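Universal stress protein (Pseudomonas aeruginosa UCBPP-PA14, PDB 7MQ5) is of unknown function but belongs to the universal stress protein family, whose members are generally linked to bacterial survival under stress. Local coordinates at residues A[8-13]-A[90-95]; A[80-85]-A[118-123]; A[136-141]-A[231-236]; A[148-153]-A[245-250]; A[173-178]-A[219-224]. All coordinates share one frame; numbering follows the deposited sequence. Where two conformers were deposited one is given.

Contact 1. Residues A[8-13]-A[90-95]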
# COMPACT_ATOMS: atom_id res chain seq x y z
N ARG A 8 -6.96 -12.10 -6.08
CA ARG A 8 -6.66 -13.44 -6.63
C ARG A 8 -5.37 -13.47 -7.46
O ARG A 8 -4.93 -14.57 -7.76
CB ARG A 8 -7.88 -13.99 -7.36
CG ARG A 8 -9.13 -14.04 -6.49
CD ARG A 8 -8.88 -14.54 -5.07
NE ARG A 8 -8.28 -15.87 -5.07
CZ ARG A 8 -7.53 -16.37 -4.08
NH1 ARG A 8 -7.26 -15.65 -3.01
NH2 ARG A 8 -7.03 -17.59 -4.20
N SER A 9 -4.82 -12.31 -7.83
CA SER A 9 -3.48 -12.34 -8.48
C SER A 9 -2.72 -11.09 -8.06
O SER A 9 -3.32 -10.00 -7.90
CB SER A 9 -3.53 -12.54 -9.97
OG SER A 9 -4.05 -11.42 -10.65
N ILE A 10 -1.43 -11.29 -7.85
CA ILE A 10 -0.50 -10.22 -7.41
C ILE A 10 0.60 -10.06 -8.45
O ILE A 10 1.22 -11.07 -8.85
CB ILE A 10 0.11 -10.61 -6.05
CG1 ILE A 10 -0.98 -10.79 -4.99
CG2 ILE A 10 1.16 -9.60 -5.64
CD1 ILE A 10 -0.47 -11.33 -3.69
N LEU A 11 0.79 -8.83 -8.90
CA LEU A 11 1.93 -8.51 -9.78
C LEU A 11 3.15 -8.23 -8.90
O LEU A 11 3.09 -7.33 -8.04
CB LEU A 11 1.59 -7.30 -10.65
CG LEU A 11 2.69 -6.89 -11.63
CD1 LEU A 11 2.96 -8.00 -12.63
CD2 LEU A 11 2.30 -5.60 -12.34
N VAL A 12 4.21 -9.01 -9.09
CA VAL A 12 5.46 -8.87 -8.30
C VAL A 12 6.53 -8.31 -9.23
O VAL A 12 6.90 -8.99 -10.20
CB VAL A 12 5.90 -10.21 -7.70
CG1 VAL A 12 7.07 -10.03 -6.77
CG2 VAL A 12 4.75 -10.93 -7.00
N VAL A 13 6.99 -7.10 -8.95
CA VAL A 13 8.07 -6.49 -9.76
C VAL A 13 9.40 -7.06 -9.26
O VAL A 13 9.75 -6.85 -8.09
CB VAL A 13 8.02 -4.97 -9.67
CG1 VAL A 13 9.16 -4.36 -10.49
CG2 VAL A 13 6.68 -4.45 -10.14
N CYS A 90 -4.26 -8.20 -12.39
CA CYS A 90 -3.81 -8.28 -10.98
C CYS A 90 -4.52 -7.25 -10.10
O CYS A 90 -4.81 -6.13 -10.58
CB CYS A 90 -2.30 -8.13 -10.89
SG CYS A 90 -1.40 -9.38 -11.85
N GLY A 91 -4.78 -7.63 -8.85
CA GLY A 91 -5.46 -6.77 -7.86
C GLY A 91 -4.51 -6.10 -6.89
O GLY A 91 -4.97 -5.36 -6.01
N LEU A 92 -3.21 -6.34 -7.02
CA LEU A 92 -2.19 -5.73 -6.15
C LEU A 92 -0.89 -5.71 -6.95
O LEU A 92 -0.61 -6.68 -7.66
CB LEU A 92 -2.00 -6.57 -4.88
CG LEU A 92 -0.87 -6.16 -3.93
CD1 LEU A 92 -1.12 -4.78 -3.31
CD2 LEU A 92 -0.72 -7.19 -2.83
N ILE A 93 -0.15 -4.62 -6.84
CA ILE A 93 1.23 -4.51 -7.36
C ILE A 93 2.16 -4.42 -6.16
O ILE A 93 1.90 -3.58 -5.28
CB ILE A 93 1.39 -3.29 -8.28
CG1 ILE A 93 0.47 -3.38 -9.50
CG2 ILE A 93 2.84 -3.09 -8.67
CD1 ILE A 93 0.34 -2.09 -10.27
N ILE A 94 3.21 -5.24 -6.13
CA ILE A 94 4.24 -5.16 -5.07
C ILE A 94 5.55 -4.75 -5.74
O ILE A 94 6.00 -5.43 -6.69
CB ILE A 94 4.41 -6.46 -4.28
CG1 ILE A 94 3.07 -6.96 -3.73
CG2 ILE A 94 5.46 -6.28 -3.20
CD1 ILE A 94 3.19 -8.24 -2.93
N LYS A 95 6.13 -3.65 -5.26
CA LYS A 95 7.42 -3.18 -5.79
C LYS A 95 8.30 -2.70 -4.64
O LYS A 95 7.80 -1.99 -3.74
CB LYS A 95 7.21 -2.04 -6.80
CG LYS A 95 8.52 -1.59 -7.41
CD LYS A 95 8.41 -0.56 -8.50
CE LYS A 95 9.79 -0.12 -8.98
NZ LYS A 95 10.56 0.58 -7.91

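Contact 2. Residues A[80-85]-A[118-123]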
# COMPACT_ATOMS: atom_id res chain seq x y z
N THR A 80 5.29 0.05 -18.04
CA THR A 80 5.44 -1.41 -18.26
C THR A 80 4.70 -2.16 -17.14
O THR A 80 3.97 -3.13 -17.42
CB THR A 80 6.92 -1.80 -18.31
OG1 THR A 80 7.55 -1.09 -19.37
CG2 THR A 80 7.10 -3.28 -18.52
N ILE A 81 4.88 -1.70 -15.91
CA ILE A 81 4.20 -2.34 -14.75
C ILE A 81 2.68 -2.23 -14.89
O ILE A 81 1.98 -3.24 -14.71
CB ILE A 81 4.69 -1.69 -13.45
CG1 ILE A 81 6.19 -1.94 -13.26
CG2 ILE A 81 3.89 -2.19 -12.26
CD1 ILE A 81 6.83 -1.11 -12.18
N ILE A 82 2.16 -1.03 -15.18
CA ILE A 82 0.67 -0.89 -15.28
C ILE A 82 0.15 -1.70 -16.48
O ILE A 82 -0.90 -2.35 -16.33
CB ILE A 82 0.28 0.59 -15.31
CG1 ILE A 82 0.58 1.23 -13.95
CG2 ILE A 82 -1.18 0.77 -15.71
CD1 ILE A 82 0.49 2.73 -13.93
N ALA A 83 0.87 -1.72 -17.60
CA ALA A 83 0.39 -2.52 -18.75
C ALA A 83 0.32 -4.00 -18.34
O ALA A 83 -0.61 -4.71 -18.79
CB ALA A 83 1.27 -2.33 -19.96
N GLU A 84 1.28 -4.47 -17.55
CA GLU A 84 1.27 -5.89 -17.13
C GLU A 84 0.10 -6.14 -16.17
O GLU A 84 -0.55 -7.20 -16.25
CB GLU A 84 2.60 -6.29 -16.51
CG GLU A 84 2.83 -7.78 -16.55
CD GLU A 84 3.19 -8.31 -17.94
OE1 GLU A 84 3.29 -7.50 -18.91
OE2 GLU A 84 3.39 -9.53 -18.04
N GLN A 85 -0.14 -5.22 -15.25
CA GLN A 85 -1.30 -5.33 -14.32
C GLN A 85 -2.59 -5.44 -15.14
O GLN A 85 -3.47 -6.25 -14.77
CB GLN A 85 -1.30 -4.12 -13.39
CG GLN A 85 -2.46 -4.13 -12.40
CD GLN A 85 -3.72 -3.49 -12.93
OE1 GLN A 85 -3.68 -2.59 -13.78
NE2 GLN A 85 -4.85 -3.90 -12.40
N PHE A 118 -0.82 6.54 -11.15
CA PHE A 118 -1.67 5.95 -12.22
C PHE A 118 -2.12 4.52 -11.97
O PHE A 118 -3.00 4.07 -12.72
CB PHE A 118 -0.96 6.10 -13.56
CG PHE A 118 -0.87 7.54 -13.99
CD1 PHE A 118 -2.01 8.24 -14.36
CD2 PHE A 118 0.34 8.21 -13.98
CE1 PHE A 118 -1.94 9.57 -14.73
CE2 PHE A 118 0.41 9.54 -14.36
CZ PHE A 118 -0.73 10.22 -14.73
N ALA A 119 -1.57 3.82 -10.98
CA ALA A 119 -1.98 2.40 -10.82
C ALA A 119 -3.46 2.31 -10.46
O ALA A 119 -3.89 2.90 -9.47
CB ALA A 119 -1.14 1.75 -9.77
N PRO A 120 -4.25 1.51 -11.21
CA PRO A 120 -5.67 1.38 -10.91
C PRO A 120 -5.98 0.24 -9.94
O PRO A 120 -6.97 -0.46 -10.08
CB PRO A 120 -6.26 1.14 -12.30
CG PRO A 120 -5.21 0.31 -12.99
CD PRO A 120 -3.89 0.86 -12.48
N CYS A 121 -5.13 0.10 -8.94
CA CYS A 121 -5.26 -0.96 -7.93
C CYS A 121 -4.37 -0.61 -6.75
O CYS A 121 -3.53 0.29 -6.86
CB CYS A 121 -4.85 -2.32 -8.49
SG CYS A 121 -3.11 -2.42 -9.03
N PRO A 122 -4.51 -1.31 -5.61
CA PRO A 122 -3.60 -1.15 -4.49
C PRO A 122 -2.14 -1.38 -4.90
O PRO A 122 -1.85 -2.26 -5.71
CB PRO A 122 -4.08 -2.22 -3.50
CG PRO A 122 -5.56 -2.35 -3.79
CD PRO A 122 -5.65 -2.19 -5.29
N VAL A 123 -1.25 -0.56 -4.35
CA VAL A 123 0.21 -0.73 -4.57
C VAL A 123 0.89 -0.85 -3.21
O VAL A 123 0.69 0.03 -2.35
CB VAL A 123 0.82 0.45 -5.35
CG1 VAL A 123 2.32 0.25 -5.50
CG2 VAL A 123 0.17 0.63 -6.71

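Contact 3. Residues A[136-141]-A[231-236]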
# COMPACT_ATOMS: atom_id res chain seq x y z
N LYS A 136 4.11 -4.80 13.77
CA LYS A 136 2.95 -3.90 14.00
C LYS A 136 2.51 -3.30 12.67
O LYS A 136 3.35 -2.80 11.90
CB LYS A 136 3.31 -2.82 15.03
CG LYS A 136 3.65 -3.40 16.40
CD LYS A 136 3.82 -2.36 17.47
CE LYS A 136 4.21 -2.97 18.80
NZ LYS A 136 4.51 -1.93 19.82
N ILE A 137 1.21 -3.38 12.42
CA ILE A 137 0.56 -2.84 11.19
C ILE A 137 -0.19 -1.58 11.60
O ILE A 137 -0.99 -1.65 12.54
CB ILE A 137 -0.40 -3.89 10.59
CG1 ILE A 137 0.22 -5.29 10.54
CG2 ILE A 137 -0.93 -3.42 9.24
CD1 ILE A 137 1.54 -5.38 9.80
N LEU A 138 0.05 -0.48 10.89
CA LEU A 138 -0.58 0.81 11.22
C LEU A 138 -1.54 1.22 10.10
O LEU A 138 -1.13 1.27 8.95
CB LEU A 138 0.50 1.87 11.40
CG LEU A 138 -0.01 3.27 11.75
CD1 LEU A 138 -0.77 3.28 13.07
CD2 LEU A 138 1.16 4.23 11.78
N ALA A 139 -2.79 1.50 10.46
CA ALA A 139 -3.80 2.02 9.51
C ALA A 139 -3.96 3.52 9.77
O ALA A 139 -4.14 3.90 10.94
CB ALA A 139 -5.11 1.30 9.69
N ALA A 140 -3.94 4.35 8.73
CA ALA A 140 -4.12 5.81 8.88
C ALA A 140 -5.52 6.21 8.39
O ALA A 140 -5.84 5.96 7.22
CB ALA A 140 -3.05 6.55 8.11
N VAL A 141 -6.31 6.81 9.27
CA VAL A 141 -7.67 7.29 8.93
C VAL A 141 -7.88 8.69 9.52
O VAL A 141 -6.93 9.25 10.13
CB VAL A 141 -8.72 6.29 9.46
CG1 VAL A 141 -8.54 4.90 8.87
CG2 VAL A 141 -8.70 6.25 10.98
N ARG A 231 5.08 10.03 12.77
CA ARG A 231 5.52 9.93 14.19
C ARG A 231 4.99 8.64 14.81
O ARG A 231 5.72 7.97 15.57
CB ARG A 231 5.03 11.11 15.02
CG ARG A 231 5.75 12.41 14.73
CD ARG A 231 5.09 13.52 15.52
NE ARG A 231 5.59 14.83 15.17
CZ ARG A 231 5.08 15.96 15.66
NH1 ARG A 231 4.03 15.90 16.47
NH2 ARG A 231 5.57 17.13 15.33
N THR A 232 3.73 8.33 14.55
CA THR A 232 3.15 7.12 15.16
C THR A 232 3.83 5.88 14.58
O THR A 232 4.12 4.95 15.33
CB THR A 232 1.63 7.12 14.98
OG1 THR A 232 1.13 8.32 15.57
CG2 THR A 232 0.99 5.90 15.61
N ALA A 233 4.07 5.88 13.27
CA ALA A 233 4.76 4.72 12.66
C ALA A 233 6.13 4.53 13.31
O ALA A 233 6.50 3.39 13.61
CB ALA A 233 4.89 4.91 11.17
N GLN A 234 6.84 5.62 13.53
CA GLN A 234 8.20 5.51 14.11
C GLN A 234 8.12 5.03 15.56
O GLN A 234 8.89 4.14 15.96
CB GLN A 234 8.91 6.87 14.02
CG GLN A 234 10.35 6.80 14.48
CD GLN A 234 11.21 5.97 13.57
OE1 GLN A 234 11.85 5.01 13.99
NE2 GLN A 234 11.19 6.31 12.29
N LYS A 235 7.19 5.58 16.34
CA LYS A 235 7.07 5.20 17.78
C LYS A 235 6.71 3.72 17.91
O LYS A 235 7.24 3.05 18.80
CB LYS A 235 6.04 6.10 18.47
CG LYS A 235 5.82 5.82 19.95
CD LYS A 235 7.05 5.99 20.81
CE LYS A 235 6.81 5.65 22.27
NZ LYS A 235 8.00 5.94 23.09
N LEU A 236 5.84 3.21 17.03
CA LEU A 236 5.42 1.79 17.05
C LEU A 236 6.44 0.90 16.32
O LEU A 236 6.28 -0.33 16.36
CB LEU A 236 4.07 1.64 16.34
CG LEU A 236 2.87 2.29 17.01
CD1 LEU A 236 1.65 2.20 16.12
CD2 LEU A 236 2.59 1.66 18.37
O HOH W 1 7.24 -2.14 18.15

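Contact 4. Residues A[148-153]-A[245-250]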
# COMPACT_ATOMS: atom_id res chain seq x y z
N GLY A 148 -19.94 9.58 2.74
CA GLY A 148 -19.91 8.30 2.00
C GLY A 148 -18.53 7.95 1.47
O GLY A 148 -18.13 6.76 1.58
N GLU A 149 -17.82 8.94 0.94
CA GLU A 149 -16.48 8.70 0.33
C GLU A 149 -15.45 8.33 1.41
O GLU A 149 -14.66 7.38 1.18
CB GLU A 149 -16.07 9.93 -0.47
CG GLU A 149 -17.10 10.30 -1.52
CD GLU A 149 -16.70 11.35 -2.54
OE1 GLU A 149 -15.50 11.71 -2.59
OE2 GLU A 149 -17.59 11.79 -3.29
N HIS A 150 -15.44 9.02 2.55
CA HIS A 150 -14.45 8.68 3.60
C HIS A 150 -14.86 7.36 4.28
O HIS A 150 -13.97 6.57 4.59
CB HIS A 150 -14.24 9.84 4.58
CG HIS A 150 -13.46 10.97 3.98
ND1 HIS A 150 -14.05 11.94 3.20
CD2 HIS A 150 -12.15 11.27 4.03
CE1 HIS A 150 -13.13 12.80 2.80
NE2 HIS A 150 -11.96 12.41 3.30
N ARG A 151 -16.16 7.11 4.46
CA ARG A 151 -16.58 5.83 5.10
C ARG A 151 -16.04 4.65 4.28
O ARG A 151 -15.48 3.72 4.87
CB ARG A 151 -18.10 5.71 5.24
CG ARG A 151 -18.70 6.60 6.32
CD ARG A 151 -20.11 6.19 6.71
NE ARG A 151 -21.02 6.07 5.57
CZ ARG A 151 -21.77 7.05 5.06
NH1 ARG A 151 -21.75 8.27 5.58
NH2 ARG A 151 -22.56 6.80 4.03
N SER A 152 -16.21 4.71 2.96
CA SER A 152 -15.76 3.63 2.04
C SER A 152 -14.24 3.49 2.10
O SER A 152 -13.75 2.36 2.25
CB SER A 152 -16.22 3.91 0.63
OG SER A 152 -15.66 2.98 -0.28
N LEU A 153 -13.52 4.60 1.97
CA LEU A 153 -12.03 4.58 1.97
C LEU A 153 -11.54 4.03 3.32
O LEU A 153 -10.67 3.14 3.31
CB LEU A 153 -11.49 5.99 1.72
CG LEU A 153 -9.97 6.08 1.55
CD1 LEU A 153 -9.51 5.25 0.37
CD2 LEU A 153 -9.53 7.53 1.37
N THR A 245 -5.26 7.68 -0.52
CA THR A 245 -5.06 8.97 -1.20
C THR A 245 -6.28 9.87 -0.93
O THR A 245 -7.28 9.40 -0.35
CB THR A 245 -4.74 8.73 -2.68
OG1 THR A 245 -5.84 8.03 -3.26
CG2 THR A 245 -3.46 7.96 -2.87
N VAL A 246 -6.21 11.12 -1.36
CA VAL A 246 -7.27 12.11 -1.04
C VAL A 246 -8.61 11.68 -1.67
O VAL A 246 -8.63 11.12 -2.77
CB VAL A 246 -6.81 13.53 -1.42
CG1 VAL A 246 -6.51 13.64 -2.91
CG2 VAL A 246 -7.75 14.61 -0.95
N ALA A 247 -9.72 11.98 -0.99
CA ALA A 247 -11.05 11.50 -1.46
C ALA A 247 -11.41 12.09 -2.83
O ALA A 247 -12.06 11.39 -3.62
CB ALA A 247 -12.10 11.81 -0.43
N ARG A 248 -11.00 13.34 -3.07
CA ARG A 248 -11.28 14.01 -4.36
C ARG A 248 -9.98 14.62 -4.87
O ARG A 248 -9.21 15.15 -4.05
CB ARG A 248 -12.38 15.07 -4.21
CG ARG A 248 -13.71 14.46 -3.82
CD ARG A 248 -14.86 15.43 -3.86
NE ARG A 248 -16.11 14.72 -3.61
CZ ARG A 248 -17.31 15.28 -3.63
NH1 ARG A 248 -18.38 14.53 -3.40
NH2 ARG A 248 -17.45 16.57 -3.88
N THR A 249 -9.76 14.56 -6.18
CA THR A 249 -8.48 15.04 -6.73
C THR A 249 -8.32 16.55 -6.54
O THR A 249 -9.33 17.29 -6.47
CB THR A 249 -8.34 14.72 -8.22
OG1 THR A 249 -7.02 15.09 -8.63
CG2 THR A 249 -9.38 15.43 -9.06
N GLY A 250 -7.06 16.97 -6.41
CA GLY A 250 -6.72 18.39 -6.42
C GLY A 250 -6.60 18.89 -7.85
O GLY A 250 -6.86 18.09 -8.80
O HOH W 2 -14.15 9.59 -3.38
O HOH W 3 -9.52 12.95 1.88

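Contact 5. Residues A[173-178]-A[219-224]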
# COMPACT_ATOMS: atom_id res chain seq x y z
N HIS A 173 -2.86 -1.43 14.68
CA HIS A 173 -2.89 -0.11 15.34
C HIS A 173 -3.51 0.89 14.36
O HIS A 173 -3.37 0.69 13.14
CB HIS A 173 -1.46 0.26 15.80
CG HIS A 173 -0.77 -0.87 16.53
ND1 HIS A 173 -0.67 -0.92 17.91
CD2 HIS A 173 -0.22 -2.02 16.07
CE1 HIS A 173 -0.07 -2.04 18.27
NE2 HIS A 173 0.22 -2.73 17.15
N VAL A 174 -4.15 1.93 14.88
CA VAL A 174 -4.79 2.96 14.03
C VAL A 174 -4.33 4.35 14.47
O VAL A 174 -4.30 4.60 15.67
CB VAL A 174 -6.32 2.86 14.10
CG1 VAL A 174 -7.00 3.92 13.26
CG2 VAL A 174 -6.81 1.47 13.72
N ILE A 175 -3.98 5.20 13.51
CA ILE A 175 -3.66 6.63 13.79
C ILE A 175 -4.74 7.47 13.10
O ILE A 175 -4.98 7.30 11.89
CB ILE A 175 -2.24 7.05 13.36
CG1 ILE A 175 -1.97 8.55 13.58
CG2 ILE A 175 -1.96 6.66 11.92
CD1 ILE A 175 -2.13 9.04 14.99
N SER A 176 -5.40 8.29 13.90
CA SER A 176 -6.39 9.27 13.41
C SER A 176 -5.81 10.65 13.68
O SER A 176 -5.62 10.99 14.85
CB SER A 176 -7.73 9.12 14.06
OG SER A 176 -8.65 10.06 13.54
N ALA A 177 -5.48 11.37 12.62
CA ALA A 177 -4.91 12.73 12.75
C ALA A 177 -5.95 13.70 12.23
O ALA A 177 -6.28 13.65 11.02
CB ALA A 177 -3.60 12.82 12.01
N HIS A 178 -6.49 14.50 13.14
CA HIS A 178 -7.54 15.50 12.84
C HIS A 178 -6.93 16.89 12.96
O HIS A 178 -6.23 17.17 13.94
CB HIS A 178 -8.72 15.25 13.79
CG HIS A 178 -9.94 16.03 13.46
ND1 HIS A 178 -10.79 15.65 12.43
CD2 HIS A 178 -10.48 17.13 14.02
CE1 HIS A 178 -11.79 16.51 12.36
NE2 HIS A 178 -11.62 17.42 13.33
N HIS A 219 -4.92 5.58 18.22
CA HIS A 219 -4.14 6.81 18.51
C HIS A 219 -4.94 7.99 17.95
O HIS A 219 -4.97 8.14 16.72
CB HIS A 219 -2.74 6.71 17.87
CG HIS A 219 -1.93 5.57 18.37
ND1 HIS A 219 -0.85 5.74 19.22
CD2 HIS A 219 -2.01 4.24 18.13
CE1 HIS A 219 -0.32 4.57 19.49
NE2 HIS A 219 -1.02 3.63 18.85
N ILE A 220 -5.61 8.73 18.82
CA ILE A 220 -6.41 9.92 18.40
C ILE A 220 -5.54 11.14 18.70
O ILE A 220 -5.33 11.43 19.89
CB ILE A 220 -7.76 9.96 19.14
CG1 ILE A 220 -8.55 8.67 18.93
CG2 ILE A 220 -8.56 11.20 18.74
CD1 ILE A 220 -8.84 8.36 17.48
N GLU A 221 -5.06 11.79 17.65
CA GLU A 221 -4.08 12.90 17.78
C GLU A 221 -4.59 14.14 17.04
O GLU A 221 -5.29 14.00 16.02
CB GLU A 221 -2.75 12.47 17.16
CG GLU A 221 -2.17 11.17 17.71
CD GLU A 221 -1.47 11.27 19.05
OE1 GLU A 221 -0.82 10.29 19.43
OE2 GLU A 221 -1.57 12.34 19.69
N GLU A 222 -4.28 15.31 17.59
CA GLU A 222 -4.65 16.59 16.93
C GLU A 222 -3.37 17.19 16.35
O GLU A 222 -2.34 17.20 17.05
CB GLU A 222 -5.34 17.51 17.93
CG GLU A 222 -5.74 18.86 17.36
CD GLU A 222 -6.35 19.80 18.39
OE1 GLU A 222 -6.99 19.30 19.34
OE2 GLU A 222 -6.16 21.02 18.26
N GLY A 223 -3.43 17.62 15.10
CA GLY A 223 -2.26 18.24 14.47
C GLY A 223 -2.17 17.84 13.01
O GLY A 223 -3.06 17.17 12.49
N PRO A 224 -1.07 18.21 12.33
CA PRO A 224 -0.91 17.92 10.90
C PRO A 224 -0.76 16.41 10.63
O PRO A 224 0.14 15.80 11.17
CB PRO A 224 0.35 18.70 10.50
CG PRO A 224 0.68 19.59 11.69
CD PRO A 224 0.08 18.93 12.90
O HOH W 4 -1.02 1.12 19.70

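Contact 1. Residues A[8-13]-A[90-95]
Ser9 to Val13 runs beside Leu92 to Lys95 as a parallel strand pair, the two segment axes coming within 4.8 Å and their directions differing by 22°. Leu11 holds the register: its N gives a hydrogen bond to Leu92 O at 2.8 Å and its O accepts one from Ile94 N at 2.8 Å, the two bracketing Ile93 as parallel pairing requires. Val13 N to Ile94 O (3.0 Å) extends the ladder, and Gly91 N donates to Ser9 O at the other end of the pairing. Side chains then sort onto two faces. On one, Ile10 CG2 meets Ile94 CD1 at 3.6 Å, the two side chains passing at a slant. Ile10 CG1 stands anti to the carbonyl carbon (chi1 -60°), with CG2 anti to the backbone N, and this methyl is the one that touches Ile94. On the other face, Leu11 CB rests against Cys90 SG at 3.8 Å, while its branched end runs alongside Ile93, a detail less certain because Leu11 has two conformers. Val13 CB faces Lys95 CG at 4.1 Å. Strand 9-13 lies between strands 37-43 and 92-96, inside the parallel half of an alpha/beta sheet; helix 22-34 packs on the Ile10 and Ile94 face, and Ile81 of helix 77-88 on the Leu11 and Ile93 face. The contact is thus aliphatic packing on both sides of a hydrogen-bonded strand pair; the backbones of Ile10 and Val12 bond on their other side to strand 37-43, and the lysine charge is met by Asp112 in a salt bridge.

Contact 2. Residues A[80-85]-A[118-123]
Ile82 and Gln85 on one side, and Phe118 to Cys121 on the other, form a buried side-chain packing contact between helix 77-88 and the loop that leads from helix 110-118 into strand 123-126. No hydrogen bond joins the two segments, and the fit rests on van der Waals contacts of Ile82 and Gln85. Ile82 reaches across with CD1, which lies 3.7 Å from Phe118 CB, the two side chains crossing at a slant; the phenyl ring itself leads away from the helix. The same methyl sits 3.8 Å from Ala119 N, where the chain has just left helical geometry, and Ile82 CG2 is 4.2 Å from Pro120 CD. One turn on, Gln85 and Pro120 pass one another pointing opposite ways, bringing Gln85 OE1 to within 3.4 Å of Pro120 CG. Gln85 starts with CG anti to the backbone N (chi1 179°) and then bends at chi2 (-87°), which turns CD out of line with the stem. That stem borders the sulphur, with Gln85 CG 3.8 Å from Cys121 SG. Gln85 NE2 donates to Cys90 O, tying the helix to the loop that precedes strand 92-96. Leu283, Glu284 and Ala287 of helix 277-287 also touch Pro120, and Ala287 touches Ile82, so the C-terminal helix joins the same packing. Two connections of a parallel sheet meet here, the helix that leads into strand 92-96 and the return into strand 123-126, an arrangement of successive beta-alpha-beta crossovers as in Rossmann-like alpha/beta folds.

Contact 3. Residues A[136-141]-A[231-236]
Leu138 carries the apolar part of the contact, spreading its two methyls over helix 225-236. CD2 lies 3.8 Å from Ala233 CB and 3.7 Å from Ala233 N, and so rests on the backbone of the helix as well as on its small side chain. CD1 meets Leu236 CD1 at 4.0 Å and Thr232 CG2 at 4.1 Å, the leucine crossing both of these side chains at about a right angle. CG stands anti to the backbone N (chi1 180°), and from it the two methyls go to different residues. The stem of Lys136, extended beyond CG, adds van der Waals packing, its CD lying 3.4 Å from Leu236 O and near Leu236 CB.

The polar part is a water that donates to Leu236 O at 2.7 Å and makes only a weak bond with Lys136 NZ, so the ammonium reaches the C-terminal part of the helix indirectly.

The short strand and helix segments run nearly antiparallel, at 167° with axes 9.5 Å apart, as in beta-alpha-beta units of alpha/beta folds. Strand 136-141 lies between strands 171-178 and 240-244; Ile175 and Thr241, one from each, touch Thr232 and Ala233 respectively, while helix 148-167 packs against Ile137 and Ala139 on the reverse face of the sheet.

Contact 4. Residues A[148-153]-A[245-250]
Glu149 OE1, in one of two modelled conformers, accepts a hydrogen bond from Arg248 NE at 3.2 Å, and a water lies 2.6 Å from it as well. The neighbouring oxygen completes a salt bridge: Arg248 NH1 donates to Glu149 OE2 at 2.9 Å, with a weak extra bond from NE. The arginine thus grips side-on, and both oxygens lie close to the guanidinium plane. The carboxylate is turned 39° from that plane: NE meets OE1 on its syn side but tilted 31° from the carboxylate plane, and NH1 comes to OE2 from farther above it. Arg248 is extended from CG to NE and crosses the glutamate at about a right angle.

Ala247 CB packs against His150 CE1 at 3.5 Å. A second water links His150 NE2 to Ala247 N, accepting from the latter, while the first lies 2.8 Å from Ala247 O. Elsewhere in the contact, Leu153 CD2 touches Thr245 O at 3.4 Å.

The loop after strand 240-244 corresponds to the one that in ATP-binding universal stress proteins carries the glycine-rich nucleotide motif, though nucleotide binding is not established here. Helix 148-167 meets it through charge, water and one methyl; because Glu149 has two conformers, the bridge may be present only part of the time, and its strength would probably vary with ionic conditions.

Contact 5. Residues A[173-178]-A[219-224]
From CB to its ring, His219 meets strand 171-178 and then a water. CB lies 3.4 Å from Val174 O and 3.8 Å from Ile175 CD1. With CG anti to the carbonyl carbon (chi1 -60°), CG stays beside that same oxygen, and CD2 presents the ring edge to Val174 O at 3.4 Å, near the ring plane. At the tip, NE2 is 2.7 Å from a water that also lies 2.7 Å from His173 ND1, so the two imidazoles are bridged rather than in direct contact.

The backbones beneath are parallel, their segment axes at 19°. His219 N donates to Val174 O at 2.8 Å and Ser176 N to His219 O in an almost straight bond (178°). Glu221 likewise bonds through N to Ser176 O and through O to His178 N, and Gly223 N to His178 O closes the ladder. Ile175 CD1 also touches Glu221 CG at 3.5 Å, the side chains crossing at about a right angle. On the opposite face, Ser176 CB meets Ile220 CD1 at 3.7 Å.

Strand 171-178, helix 193-211 and strand 218-222 form a beta-alpha-beta unit whose strands pair in parallel. Strand 218-222 is outermost in the sheet, while strand 171-178 also pairs with 136-141. Helix 225-236 packs on the Ile175 and Ala177 face; helix 193-211 packs on the other, where its Tyr200 touches Ser176 and Ile220.

How the contacts relate
From the N terminus, contact 1 closes a loop by pairing strand 9-13 with strand 92-96. Contact 2 opens inside that loop, on helix 77-88, and closes beyond it, before strand 123-126, so the two cross; they also touch, their centres 8 Å apart. Both close before contact 3 opens. Contact 3 joins strand 136-141 to helix 225-236 and crosses contact 4, which binds the start of helix 148-167 to the loop after strand 240-244. Contact 5, strand 171-178 with strand 218-222, is nested within both. Contacts 1 and 5 lie on opposite sides of the chain's centre, about 30 Å apart centre to centre, yet belong to one continuous sheet.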